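Long-range contacts in stage II sporulation protein E (SpoIIE) (Moorella thermoacetica, PDB 3ZT9), which is probably a manganese-dependent protein phosphatase of the PP2C clan that takes part in stressosome-linked secondary messenger signalling: residues E5-Y9 with T168-R174; A82-L86 with A98-I104; E16-G20 with H42-A47. The contacts are given in a common frame with arbitrary orientation. Where two conformers were deposited one is given. Numbering follows the deposited sequence.

Interaction 1 of 3, residues E5-Y9 with T168-R174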
loop_
_atom_site.group_PDB
_atom_site.type_symbol
_atom_site.label_atom_id
_atom_site.label_comp_id
_atom_site.label_asym_id
_atom_site.label_seq_id
_atom_site.Cartn_x
_atom_site.Cartn_y
_atom_site.Cartn_z
ATOM N N GLU A 5 -3.115 -3.979 -14.778
ATOM C CA GLU A 5 -2.239 -2.848 -14.995
ATOM C C GLU A 5 -1.898 -2.252 -13.635
ATOM O O GLU A 5 -2.800 -2.039 -12.818
ATOM C CB GLU A 5 -2.960 -1.790 -15.830
ATOM C CG GLU A 5 -2.081 -0.620 -16.210
ATOM C CD GLU A 5 -2.783 0.487 -17.019
ATOM O OE1 GLU A 5 -4.040 0.687 -16.968
ATOM O OE2 GLU A 5 -2.026 1.186 -17.706
ATOM N N VAL A 6 -0.629 -1.961 -13.383
ATOM C CA VAL A 6 -0.284 -1.384 -12.069
ATOM C C VAL A 6 0.666 -0.220 -12.236
ATOM O O VAL A 6 1.655 -0.320 -12.968
ATOM C CB VAL A 6 0.421 -2.397 -11.131
ATOM C CG1 VAL A 6 0.639 -1.778 -9.748
ATOM C CG2 VAL A 6 -0.376 -3.694 -11.027
ATOM N N GLY A 7 0.362 0.885 -11.567
ATOM C CA GLY A 7 1.219 2.055 -11.566
ATOM C C GLY A 7 1.727 2.323 -10.152
ATOM O O GLY A 7 0.985 2.194 -9.166
ATOM N N ILE A 8 3.005 2.713 -10.065
ATOM C CA ILE A 8 3.617 3.092 -8.789
ATOM C C ILE A 8 4.215 4.489 -8.910
ATOM O O ILE A 8 4.894 4.785 -9.886
ATOM C CB ILE A 8 4.762 2.136 -8.430
ATOM C CG1 ILE A 8 4.209 0.734 -8.160
ATOM C CG2 ILE A 8 5.528 2.651 -7.218
ATOM C CD1 ILE A 8 5.313 -0.294 -7.812
ATOM N N TYR A 9 4.060 5.310 -7.867
ATOM C CA TYR A 9 4.754 6.598 -7.803
ATOM C C TYR A 9 5.231 6.838 -6.393
ATOM O O TYR A 9 4.491 6.586 -5.438
ATOM C CB TYR A 9 3.807 7.730 -8.163
ATOM C CG TYR A 9 4.378 9.127 -7.977
ATOM C CD1 TYR A 9 5.125 9.727 -8.996
ATOM C CD2 TYR A 9 4.121 9.872 -6.815
ATOM C CE1 TYR A 9 5.638 11.020 -8.847
ATOM C CE2 TYR A 9 4.635 11.186 -6.673
ATOM C CZ TYR A 9 5.370 11.744 -7.700
ATOM O OH TYR A 9 5.865 13.037 -7.558
ATOM N N THR A 168 -2.328 6.047 -18.714
ATOM C CA THR A 168 -1.946 4.726 -18.243
ATOM C C THR A 168 -1.934 4.749 -16.715
ATOM O O THR A 168 -1.862 5.805 -16.110
ATOM C CB THR A 168 -0.540 4.303 -18.703
ATOM O OG1 THR A 168 0.434 5.141 -18.094
ATOM C CG2 THR A 168 -0.414 4.393 -20.203
ATOM N N ALA A 169 -1.917 3.574 -16.091
ATOM C CA ALA A 169 -1.847 3.534 -14.625
ATOM C C ALA A 169 -0.604 4.284 -14.130
ATOM O O ALA A 169 -0.654 4.955 -13.124
ATOM C CB ALA A 169 -1.797 2.064 -14.140
ATOM N N GLU A 170 0.515 4.104 -14.831
ATOM C CA GLU A 170 1.768 4.763 -14.463
ATOM C C GLU A 170 1.633 6.271 -14.563
ATOM O O GLU A 170 2.046 7.027 -13.647
ATOM C CB GLU A 170 2.895 4.268 -15.359
ATOM C CG GLU A 170 3.591 3.048 -14.786
ATOM C CD GLU A 170 4.471 3.386 -13.579
ATOM O OE1 GLU A 170 5.234 4.379 -13.643
ATOM O OE2 GLU A 170 4.406 2.659 -12.567
ATOM N N GLU A 171 1.027 6.728 -15.657
ATOM C CA GLU A 171 0.793 8.157 -15.810
ATOM C C GLU A 171 -0.213 8.676 -14.761
ATOM O O GLU A 171 -0.065 9.760 -14.228
ATOM C CB GLU A 171 0.249 8.460 -17.222
ATOM C CG GLU A 171 1.267 8.169 -18.315
ATOM C CD GLU A 171 0.656 8.132 -19.681
ATOM O OE1 GLU A 171 -0.586 8.107 -19.777
ATOM O OE2 GLU A 171 1.435 8.137 -20.656
ATOM N N LEU A 172 -1.236 7.896 -14.459
ATOM C CA LEU A 172 -2.280 8.350 -13.551
ATOM C C LEU A 172 -1.726 8.501 -12.098
ATOM O O LEU A 172 -2.034 9.475 -11.411
ATOM C CB LEU A 172 -3.421 7.330 -13.588
ATOM C CG LEU A 172 -4.610 7.599 -12.673
ATOM C CD1 LEU A 172 -5.376 8.849 -13.128
ATOM C CD2 LEU A 172 -5.494 6.356 -12.679
ATOM N N VAL A 173 -0.893 7.573 -11.642
ATOM C CA VAL A 173 -0.381 7.627 -10.243
ATOM C C VAL A 173 0.603 8.778 -10.120
ATOM O O VAL A 173 0.697 9.418 -9.077
ATOM C CB VAL A 173 0.306 6.297 -9.737
ATOM C CG1 VAL A 173 -0.712 5.187 -9.606
ATOM C CG2 VAL A 173 1.501 5.887 -10.662
ATOM N N ARG A 174 1.299 9.088 -11.209
ATOM C CA ARG A 174 2.191 10.247 -11.188
ATOM C C ARG A 174 1.377 11.517 -11.060
ATOM O O ARG A 174 1.718 12.405 -10.279
ATOM C CB ARG A 174 3.038 10.332 -12.447
ATOM C CG ARG A 174 4.085 11.401 -12.332
ATOM C CD ARG A 174 4.901 11.554 -13.579
ATOM N NE ARG A 174 5.610 12.831 -13.486
ATOM C CZ ARG A 174 6.551 13.241 -14.325
ATOM N NH1 ARG A 174 6.902 12.480 -15.353
ATOM N NH2 ARG A 174 7.135 14.417 -14.127
HETATM O O HOH W 1 0.915 1.665 -16.667
HETATM O O HOH W 2 4.269 7.058 -11.834
#
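Strand 6-9 runs alongside helix 169-174. The two axes approach to 6.2 Å and run in roughly the same direction, 33° apart. Glu5 comes first. Its OE2 accepts a hydrogen bond from Ala169 N at 2.9 Å, at the start of the helix, where backbone NH groups lack helical partners. Water 1 donates to the same OE2 and accepts from Glu170 N. The other oxygen, OE1, forms a salt bridge with Arg193. Val6 points away from the helix, onto Val25 and Arg27 of strand 21-28. Gly7 is where the backbones come closest, with its CA 4.0 Å from Glu170 CA. A CB at Gly7 would clash with Ala169 O and Glu170 N. Ile8 N donates to Glu170 OE2 at 2.9 Å, so the helix satisfies a main-chain donor of this outermost strand. Tyr9 packs its CB on Val173 CG2 at 3.9 Å. Its ring lies along Arg174, with CD1 3.7 Å from Arg174 CA. At the helix start Thr168 and Glu171 form a capping box: Glu171 N donates to Thr168 OG1 at 3.0 Å, and Thr168 N donates to Glu171 OE1 at 2.9 Å. The arrangement is a capped helix packed on an edge strand, consistent with the layered alpha-beta-beta-alpha sandwich of PP2C phosphatases.

Interaction 2 of 3, residues A82-L86 with A98-I104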
loop_
_atom_site.group_PDB
_atom_site.type_symbol
_atom_site.label_atom_id
_atom_site.label_comp_id
_atom_site.label_asym_id
_atom_site.label_seq_id
_atom_site.Cartn_x
_atom_site.Cartn_y
_atom_site.Cartn_z
ATOM N N ALA A 82 7.553 1.253 11.105
ATOM C CA ALA A 82 6.822 1.676 9.929
ATOM C C ALA A 82 5.355 1.303 10.069
ATOM O O ALA A 82 4.997 0.443 10.869
ATOM C CB ALA A 82 7.411 0.965 8.701
ATOM N N VAL A 83 4.509 1.956 9.279
ATOM C CA VAL A 83 3.121 1.540 9.121
ATOM C C VAL A 83 3.054 0.951 7.710
ATOM O O VAL A 83 3.868 1.300 6.874
ATOM C CB VAL A 83 2.149 2.729 9.313
ATOM C CG1 VAL A 83 2.323 3.290 10.717
ATOM C CG2 VAL A 83 2.345 3.851 8.241
ATOM N N ALA A 84 2.121 0.052 7.439
ATOM C CA ALA A 84 2.102 -0.627 6.120
ATOM C C ALA A 84 0.734 -1.212 5.814
ATOM O O ALA A 84 -0.027 -1.553 6.713
ATOM C CB ALA A 84 3.138 -1.768 6.117
ATOM N N ALA A 85 0.437 -1.312 4.531
ATOM C CA ALA A 85 -0.798 -1.929 4.059
ATOM C C ALA A 85 -0.388 -2.989 3.062
ATOM O O ALA A 85 0.572 -2.786 2.326
ATOM C CB ALA A 85 -1.641 -0.886 3.361
ATOM N N LEU A 86 -1.146 -4.080 2.989
ATOM C CA LEU A 86 -0.953 -5.065 1.954
ATOM C C LEU A 86 -2.328 -5.519 1.476
ATOM O O LEU A 86 -3.245 -5.764 2.290
ATOM C CB LEU A 86 -0.205 -6.255 2.543
ATOM C CG LEU A 86 -0.091 -7.480 1.643
ATOM C CD1 LEU A 86 0.727 -7.127 0.458
ATOM C CD2 LEU A 86 0.580 -8.617 2.445
ATOM N N ALA A 98 -7.255 -7.696 2.536
ATOM C CA ALA A 98 -6.332 -6.589 2.735
ATOM C C ALA A 98 -6.190 -6.349 4.228
ATOM O O ALA A 98 -7.132 -6.588 4.982
ATOM C CB ALA A 98 -6.860 -5.337 2.086
ATOM N N ALA A 99 -5.038 -5.831 4.661
ATOM C CA ALA A 99 -4.950 -5.362 6.069
ATOM C C ALA A 99 -4.003 -4.177 6.152
ATOM O O ALA A 99 -3.172 -3.987 5.253
ATOM C CB ALA A 99 -4.462 -6.493 6.961
ATOM N N ILE A 100 -4.130 -3.398 7.223
ATOM C CA ILE A 100 -3.328 -2.188 7.373
ATOM C C ILE A 100 -2.949 -2.056 8.824
ATOM O O ILE A 100 -3.825 -2.141 9.679
ATOM C CB ILE A 100 -4.137 -0.891 7.015
ATOM C CG1 ILE A 100 -4.753 -1.015 5.613
ATOM C CG2 ILE A 100 -3.212 0.352 7.082
ATOM C CD1 ILE A 100 -5.830 0.017 5.374
ATOM N N VAL A 101 -1.664 -1.853 9.101
ATOM C CA VAL A 101 -1.249 -1.475 10.451
ATOM C C VAL A 101 -0.781 -0.028 10.340
ATOM O O VAL A 101 0.162 0.280 9.612
ATOM C CB VAL A 101 -0.145 -2.401 11.030
ATOM C CG1 VAL A 101 0.317 -1.883 12.386
ATOM C CG2 VAL A 101 -0.688 -3.808 11.179
ATOM N N GLY A 102 -1.461 0.867 11.047
ATOM C CA GLY A 102 -1.100 2.264 10.996
ATOM C C GLY A 102 -2.000 3.009 10.024
ATOM O O GLY A 102 -3.161 2.659 9.886
ATOM N N ASN A 103 -1.495 4.051 9.379
ATOM C CA ASN A 103 -2.402 4.937 8.638
ATOM C C ASN A 103 -2.154 4.988 7.128
ATOM O O ASN A 103 -2.339 5.998 6.506
ATOM C CB ASN A 103 -2.371 6.343 9.199
ATOM C CG ASN A 103 -1.058 7.037 8.930
ATOM O OD1 ASN A 103 -0.060 6.383 8.616
ATOM N ND2 ASN A 103 -1.049 8.365 9.048
ATOM N N ILE A 104 -1.766 3.882 6.537
ATOM C CA ILE A 104 -1.769 3.821 5.094
ATOM C C ILE A 104 -3.267 3.758 4.637
ATOM O O ILE A 104 -4.114 3.199 5.340
ATOM C CB ILE A 104 -1.033 2.556 4.609
ATOM C CG1 ILE A 104 0.422 2.541 5.104
ATOM C CG2 ILE A 104 -1.118 2.446 3.080
ATOM C CD1 ILE A 104 1.333 3.656 4.558
#
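Strands 82-86 and 98-101 form the antiparallel arms of a beta hairpin, with axes 4.8 Å apart. Four backbone hydrogen bonds join them. Ala84 and Val101 are a hydrogen-bonded pair: Ala84 N donates to Val101 O, and Val101 N to Ala84 O, both at 2.9 Å. Leu86 and Ala99 repeat this at 3.0 Å, Leu86 N to Ala99 O and Ala99 N to Leu86 O. Between them Ala85 and Ile100 are a non-hydrogen-bonded pair, 4.2 Å apart at CA. Their main-chain groups bond outward, Ala85 to Val36 and Ile100 to Thr120. Val83 likewise bonds to Asp38 through its backbone. CA-H...O contacts add to the pairing, as from Ile100 CA to Ala84 O at 3.4 Å. After Val101 the chain turns back over the hairpin. Gly102 has a positive phi, and a CB there would strike Val83 CG1. Ile104 then packs CG2 on Ala85 CB at 3.4 Å and CD1 on Val83 CG2 at 3.8 Å. On the other face, Leu86, Ala99 and Val101 meet helix 65-76. Asn103 ND2 is hydrogen-bonded to Asp150, a manganese ligand. The chemistry implies a buried sheet interior in which the main-chain groups of the paired residues bond with each other or with adjoining chain, while apolar side chains fill both faces.

Interaction 3 of 3, residues E16-G20 with H42-A47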
loop_
_atom_site.group_PDB
_atom_site.type_symbol
_atom_site.label_atom_id
_atom_site.label_comp_id
_atom_site.label_asym_id
_atom_site.label_seq_id
_atom_site.Cartn_x
_atom_site.Cartn_y
_atom_site.Cartn_z
ATOM N N GLU A 16 14.749 16.133 1.141
ATOM C CA GLU A 16 15.387 14.820 1.402
ATOM C C GLU A 16 15.952 14.188 0.115
ATOM O O GLU A 16 15.480 14.467 -0.992
ATOM C CB GLU A 16 14.401 13.836 2.055
ATOM C CG GLU A 16 13.646 14.385 3.253
ATOM C CD GLU A 16 14.537 14.724 4.440
ATOM O OE1 GLU A 16 15.580 14.055 4.638
ATOM O OE2 GLU A 16 14.167 15.663 5.184
ATOM N N ILE A 17 16.983 13.361 0.251
ATOM C CA ILE A 17 17.507 12.639 -0.897
ATOM C C ILE A 17 17.089 11.171 -0.932
ATOM O O ILE A 17 17.421 10.479 -1.886
ATOM C CB ILE A 17 19.059 12.709 -0.974
ATOM C CG1 ILE A 17 19.687 12.192 0.324
ATOM C CG2 ILE A 17 19.523 14.128 -1.285
ATOM C CD1 ILE A 17 21.170 11.890 0.173
ATOM N N ALA A 18 16.381 10.693 0.093
ATOM C CA ALA A 18 15.829 9.339 0.091
ATOM C C ALA A 18 14.377 9.412 0.536
ATOM O O ALA A 18 14.031 10.181 1.439
ATOM C CB ALA A 18 16.598 8.391 1.026
ATOM N N CYS A 19 13.542 8.658 -0.148
ATOM C CA CYS A 19 12.116 8.616 0.163
ATOM C C CYS A 19 11.827 7.661 1.302
ATOM O O CYS A 19 12.156 6.487 1.236
ATOM C CB CYS A 19 11.307 8.220 -1.085
ATOM S SG CYS A 19 9.521 8.087 -0.837
ATOM N N GLY A 20 11.181 8.166 2.352
ATOM C CA GLY A 20 10.874 7.328 3.503
ATOM C C GLY A 20 9.695 6.388 3.375
ATOM O O GLY A 20 9.399 5.657 4.307
ATOM N N HIS A 42 11.023 10.787 8.354
ATOM C CA HIS A 42 11.460 10.938 6.970
ATOM C C HIS A 42 12.953 10.655 6.849
ATOM O O HIS A 42 13.621 10.348 7.828
ATOM C CB HIS A 42 11.118 12.344 6.423
ATOM C CG HIS A 42 11.548 13.479 7.310
ATOM N ND1 HIS A 42 12.761 14.118 7.171
ATOM C CD2 HIS A 42 10.914 14.099 8.335
ATOM C CE1 HIS A 42 12.862 15.079 8.075
ATOM N NE2 HIS A 42 11.758 15.082 8.798
ATOM N N GLY A 43 13.462 10.730 5.639
ATOM C CA GLY A 43 14.894 10.606 5.433
ATOM C C GLY A 43 15.352 9.153 5.358
ATOM O O GLY A 43 14.547 8.240 5.342
ATOM N N PRO A 44 16.678 8.942 5.300
ATOM C CA PRO A 44 17.193 7.581 5.080
ATOM C C PRO A 44 16.841 6.591 6.212
ATOM O O PRO A 44 16.745 5.407 5.952
ATOM C CB PRO A 44 18.732 7.783 5.031
ATOM C CG PRO A 44 18.943 9.245 4.764
ATOM C CD PRO A 44 17.753 9.953 5.368
ATOM N N GLU A 45 16.681 7.039 7.460
ATOM C CA GLU A 45 16.286 6.085 8.506
ATOM C C GLU A 45 14.849 5.620 8.325
ATOM O O GLU A 45 14.548 4.463 8.566
ATOM C CB GLU A 45 16.501 6.682 9.911
ATOM C CG GLU A 45 17.975 6.992 10.139
ATOM C CD GLU A 45 18.185 8.185 11.025
ATOM O OE1 GLU A 45 18.010 9.316 10.526
ATOM O OE2 GLU A 45 18.527 7.992 12.207
ATOM N N ALA A 46 13.974 6.509 7.857
ATOM C CA ALA A 46 12.610 6.109 7.557
ATOM C C ALA A 46 12.600 5.197 6.342
ATOM O O ALA A 46 11.865 4.235 6.317
ATOM C CB ALA A 46 11.724 7.328 7.310
ATOM N N ALA A 47 13.426 5.521 5.343
ATOM C CA ALA A 47 13.481 4.733 4.130
ATOM C C ALA A 47 13.955 3.305 4.462
ATOM O O ALA A 47 13.432 2.312 3.938
ATOM C CB ALA A 47 14.452 5.406 3.119
HETATM O O HOH W 3 12.405 11.477 3.198
#
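The loop 16-20 packs against the start of helix 43-60, beside the manganese site of this PP2C-clan fold. Glu16, Gly20 and Ala18 bury the most surface here, with Glu16 first at 60 Å². Glu16 points its CA-to-CB bond toward the segment 42-47. Its OE2 is 2.9 Å from His42 ND1, and its OE1 is 3.6 Å from Gly43 CA. Arg13 makes a weak, long ion pair with the same OE2. Gly43 has a positive phi, and a CB there would clash with Pro44 CD and with the carbonyl before it. Gly20 comes close to the helix backbone, with its CA 3.7 Å from Ala47 CA and 3.6 Å from Ala47 N. A CB on Gly20 would clash with Ala46 CB, so the absence of a side chain lets the two backbones meet. Gly20 also bonds through its backbone to Gly39, a manganese-site residue, and its N donates to Asp186. Ala18 points toward the helix. Its CB makes apolar contacts with Ala47 CB at 4.2 Å and Pro44 CG at 4.5 Å. The same Ala47 CB approaches Cys19 O at 3.2 Å. A water links the two segments where their polar main-chain groups do not meet directly: water 3 donates to Ala18 O at 2.7 Å and accepts from Gly43 N at 2.8 Å.

Interactions 2 and 3 both lie within the long loop closed by interaction 1, and follow one another along the chain. None of the three touches another. Interactions 2 and 3 approach to about 6 Å between nearest atoms, though their centres are 18 Å apart. Both lie close to the paired manganese site formed by Asp38, Gly39, Gly41, Asp150 and Asp185. The side chain of Asn103 is about 6 Å from a manganese ion, and that of Ala46 about 5 Å. Interaction 1 packs a helix on the other sheet from that of interaction 2, their centres 20 Å apart. Its Glu5 side chain is about 6 Å from the separate manganese bound by Glu141 and Arg193.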